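Local coordinates for protein aminoglycoside N(6')acetyltransferase (Legionella pneumophila subsp. pneumophila, PDB 3F5B) that probably transfers an acetyl group from acetyl-CoA to an amino group, perhaps the 6'-amino group of aminoglycosides, as a member of the GNAT family, at residues E39-G43 / D44-N48. Numbering follows the deposited sequence.
Sequences EWLHG and DGLSN. With FMT (formic acid), chain E.
L41 and L46 both carry CG anti to the backbone N (chi1 180° and -177°), which brings their branches together, crossing at about a right angle, where a loop enters helix 43-57 of the GNAT domain. The evidence for apolar packing is the approach of L41 CD2 to L46 CD1 at 3.8 Å. The other branch of L41 lies against the first helical turn, L41 CD1 reaching the backbone carbon G45 C at 3.6 Å. I32, just after helix 25-31, touches both leucines.

Backbone bonds close the turn. S47 N donates to G43 O at 3.0 Å, whereas the bond from L46 N to H42 O, at 3.2 Å, is weak. One water bridges H42 O (2.7 Å) and G45 N, linking the loop to the helix start. G43, with a positive phi, turns the chain from the loop into the helix.

The exposed first turn also holds a formic acid, probably from the crystallisation liquor. Formic acid O2 lies near the plane of the H42 imidazole, at the ring edge, 3.0 Å from H42 CD2, while formic acid O1 accepts a 2.8 Å hydrogen bond from D44 N at 175°.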
ATOM      1  N   GLU A  39      13.378  -5.580  -7.386  1.00 29.43           N
ATOM      2  CA  GLU A  39      12.812  -6.722  -8.075  1.00 30.54           C
ATOM      3  C   GLU A  39      11.453  -6.394  -8.673  1.00 29.48           C
ATOM      4  O   GLU A  39      11.091  -6.922  -9.720  1.00 27.96           O
ATOM      5  CB  GLU A  39      12.699  -7.943  -7.173  1.00 33.54           C
ATOM      6  CG  GLU A  39      12.347  -9.197  -8.013  1.00 36.45           C
ATOM      7  CD  GLU A  39      12.413 -10.483  -7.237  1.00 38.45           C
ATOM      8  OE1 GLU A  39      12.563 -10.435  -5.991  1.00 38.27           O
ATOM      9  OE2 GLU A  39      12.290 -11.549  -7.895  1.00 40.12           O
ATOM     10  N   TRP A  40      10.714  -5.497  -8.024  1.00 27.36           N
ATOM     11  CA  TRP A  40       9.315  -5.258  -8.371  1.00 29.25           C
ATOM     12  C   TRP A  40       9.084  -3.781  -8.705  1.00 29.72           C
ATOM     13  O   TRP A  40       8.141  -3.432  -9.442  1.00 29.77           O
ATOM     14  CB  TRP A  40       8.418  -5.701  -7.193  1.00 29.19           C
ATOM     15  CG  TRP A  40       8.694  -7.146  -6.828  1.00 30.50           C
ATOM     16  CD1 TRP A  40       9.203  -7.630  -5.656  1.00 29.87           C
ATOM     17  CD2 TRP A  40       8.490  -8.283  -7.679  1.00 31.10           C
ATOM     18  NE1 TRP A  40       9.325  -9.007  -5.725  1.00 31.07           N
ATOM     19  CE2 TRP A  40       8.893  -9.430  -6.955  1.00 31.45           C
ATOM     20  CE3 TRP A  40       8.017  -8.445  -8.988  1.00 31.81           C
ATOM     21  CZ2 TRP A  40       8.819 -10.715  -7.493  1.00 30.86           C
ATOM     22  CZ3 TRP A  40       7.937  -9.723  -9.517  1.00 30.15           C
ATOM     23  CH2 TRP A  40       8.351 -10.840  -8.774  1.00 31.34           C
ATOM     24  N   LEU A  41       9.945  -2.922  -8.167  1.00 28.09           N
ATOM     25  CA  LEU A  41       9.851  -1.488  -8.445  1.00 26.72           C
ATOM     26  C   LEU A  41      11.074  -0.992  -9.187  1.00 27.20           C
ATOM     27  O   LEU A  41      12.187  -0.954  -8.653  1.00 28.39           O
ATOM     28  CB  LEU A  41       9.601  -0.668  -7.156  1.00 26.27           C
ATOM     29  CG  LEU A  41       9.493   0.861  -7.317  1.00 23.30           C
ATOM     30  CD1 LEU A  41       8.144   1.223  -7.954  1.00 25.30           C
ATOM     31  CD2 LEU A  41       9.607   1.583  -5.959  1.00 24.89           C
ATOM     32  N   HIS A  42      10.876  -0.592 -10.435  1.00 28.55           N
ATOM     33  CA  HIS A  42      12.015  -0.330 -11.342  1.00 29.33           C
ATOM     34  C   HIS A  42      11.493   0.433 -12.532  1.00 30.13           C
ATOM     35  O   HIS A  42      10.281   0.573 -12.690  1.00 30.56           O
ATOM     36  CB  HIS A  42      12.606  -1.654 -11.855  1.00 29.79           C
ATOM     37  CG  HIS A  42      11.565  -2.587 -12.385  1.00 30.08           C
ATOM     38  ND1 HIS A  42      11.178  -3.733 -11.720  1.00 30.89           N
ATOM     39  CD2 HIS A  42      10.776  -2.503 -13.482  1.00 28.51           C
ATOM     40  CE1 HIS A  42      10.205  -4.323 -12.394  1.00 29.01           C
ATOM     41  NE2 HIS A  42       9.946  -3.598 -13.468  1.00 30.14           N
ATOM     42  N   GLY A  43      12.396   0.900 -13.383  1.00 29.36           N
ATOM     43  CA  GLY A  43      11.999   1.548 -14.620  1.00 31.26           C
ATOM     44  C   GLY A  43      11.063   2.713 -14.367  1.00 31.98           C
ATOM     45  O   GLY A  43      11.281   3.520 -13.450  1.00 31.53           O
ATOM     46  N   ASP A  44      10.030   2.790 -15.195  1.00 31.16           N
ATOM     47  CA  ASP A  44       9.041   3.857 -15.146  1.00 32.54           C
ATOM     48  C   ASP A  44       8.307   3.926 -13.790  1.00 31.85           C
ATOM     49  O   ASP A  44       8.042   5.027 -13.287  1.00 32.10           O
ATOM     50  CB  ASP A  44       8.030   3.670 -16.283  1.00 34.34           C
ATOM     51  CG  ASP A  44       8.600   4.056 -17.648  1.00 36.45           C
ATOM     52  OD1 ASP A  44       9.737   4.577 -17.715  1.00 36.96           O
ATOM     53  OD2 ASP A  44       7.891   3.852 -18.663  1.00 37.27           O
ATOM     54  N   GLY A  45       7.973   2.760 -13.234  1.00 28.74           N
ATOM     55  CA  GLY A  45       7.383   2.646 -11.906  1.00 29.50           C
ATOM     56  C   GLY A  45       8.212   3.368 -10.850  1.00 28.90           C
ATOM     57  O   GLY A  45       7.665   4.135 -10.071  1.00 30.52           O
ATOM     58  N   LEU A  46       9.522   3.118 -10.839  1.00 25.20           N
ATOM     59  CA  LEU A  46      10.441   3.730  -9.898  1.00 27.54           C
ATOM     60  C   LEU A  46      10.569   5.233 -10.146  1.00 28.04           C
ATOM     61  O   LEU A  46      10.502   6.034  -9.227  1.00 27.49           O
ATOM     62  CB  LEU A  46      11.830   3.059  -9.999  1.00 27.97           C
ATOM     63  CG  LEU A  46      12.948   3.495  -9.040  1.00 28.61           C
ATOM     64  CD1 LEU A  46      12.587   3.316  -7.546  1.00 28.55           C
ATOM     65  CD2 LEU A  46      14.249   2.772  -9.352  1.00 29.75           C
ATOM     66  N   SER A  47      10.793   5.590 -11.405  1.00 28.76           N
ATOM     67  CA  SER A  47      10.866   6.958 -11.828  1.00 29.31           C
ATOM     68  C   SER A  47       9.635   7.743 -11.392  1.00 29.25           C
ATOM     69  O   SER A  47       9.770   8.801 -10.775  1.00 29.79           O
ATOM     70  CB  SER A  47      11.006   7.019 -13.356  1.00 30.63           C
ATOM     71  OG  SER A  47      11.231   8.360 -13.696  1.00 34.34           O
ATOM     72  N   ASN A  48       8.447   7.226 -11.702  1.00 29.45           N
ATOM     73  CA  ASN A  48       7.190   7.856 -11.278  1.00 30.35           C
ATOM     74  C   ASN A  48       7.089   8.036  -9.760  1.00 29.73           C
ATOM     75  O   ASN A  48       6.628   9.081  -9.288  1.00 28.23           O
ATOM     76  CB  ASN A  48       5.973   7.064 -11.747  1.00 31.45           C
ATOM     77  CG  ASN A  48       5.820   7.029 -13.253  1.00 33.45           C
ATOM     78  OD1 ASN A  48       6.277   7.924 -13.985  1.00 33.71           O
ATOM     79  ND2 ASN A  48       5.133   5.995 -13.731  1.00 34.00           N
TER
HETATM   80  C   FMT E 183       9.657  -0.456 -16.561  1.00 51.11           C
HETATM   81  O1  FMT E 183       9.713   0.700 -17.016  1.00 49.36           O
HETATM   82  O2  FMT E 183      10.624  -1.132 -16.149  1.00 51.41           O
HETATM   83  O   HOH W   1       8.070  -0.212 -13.958  1.00 37.07           O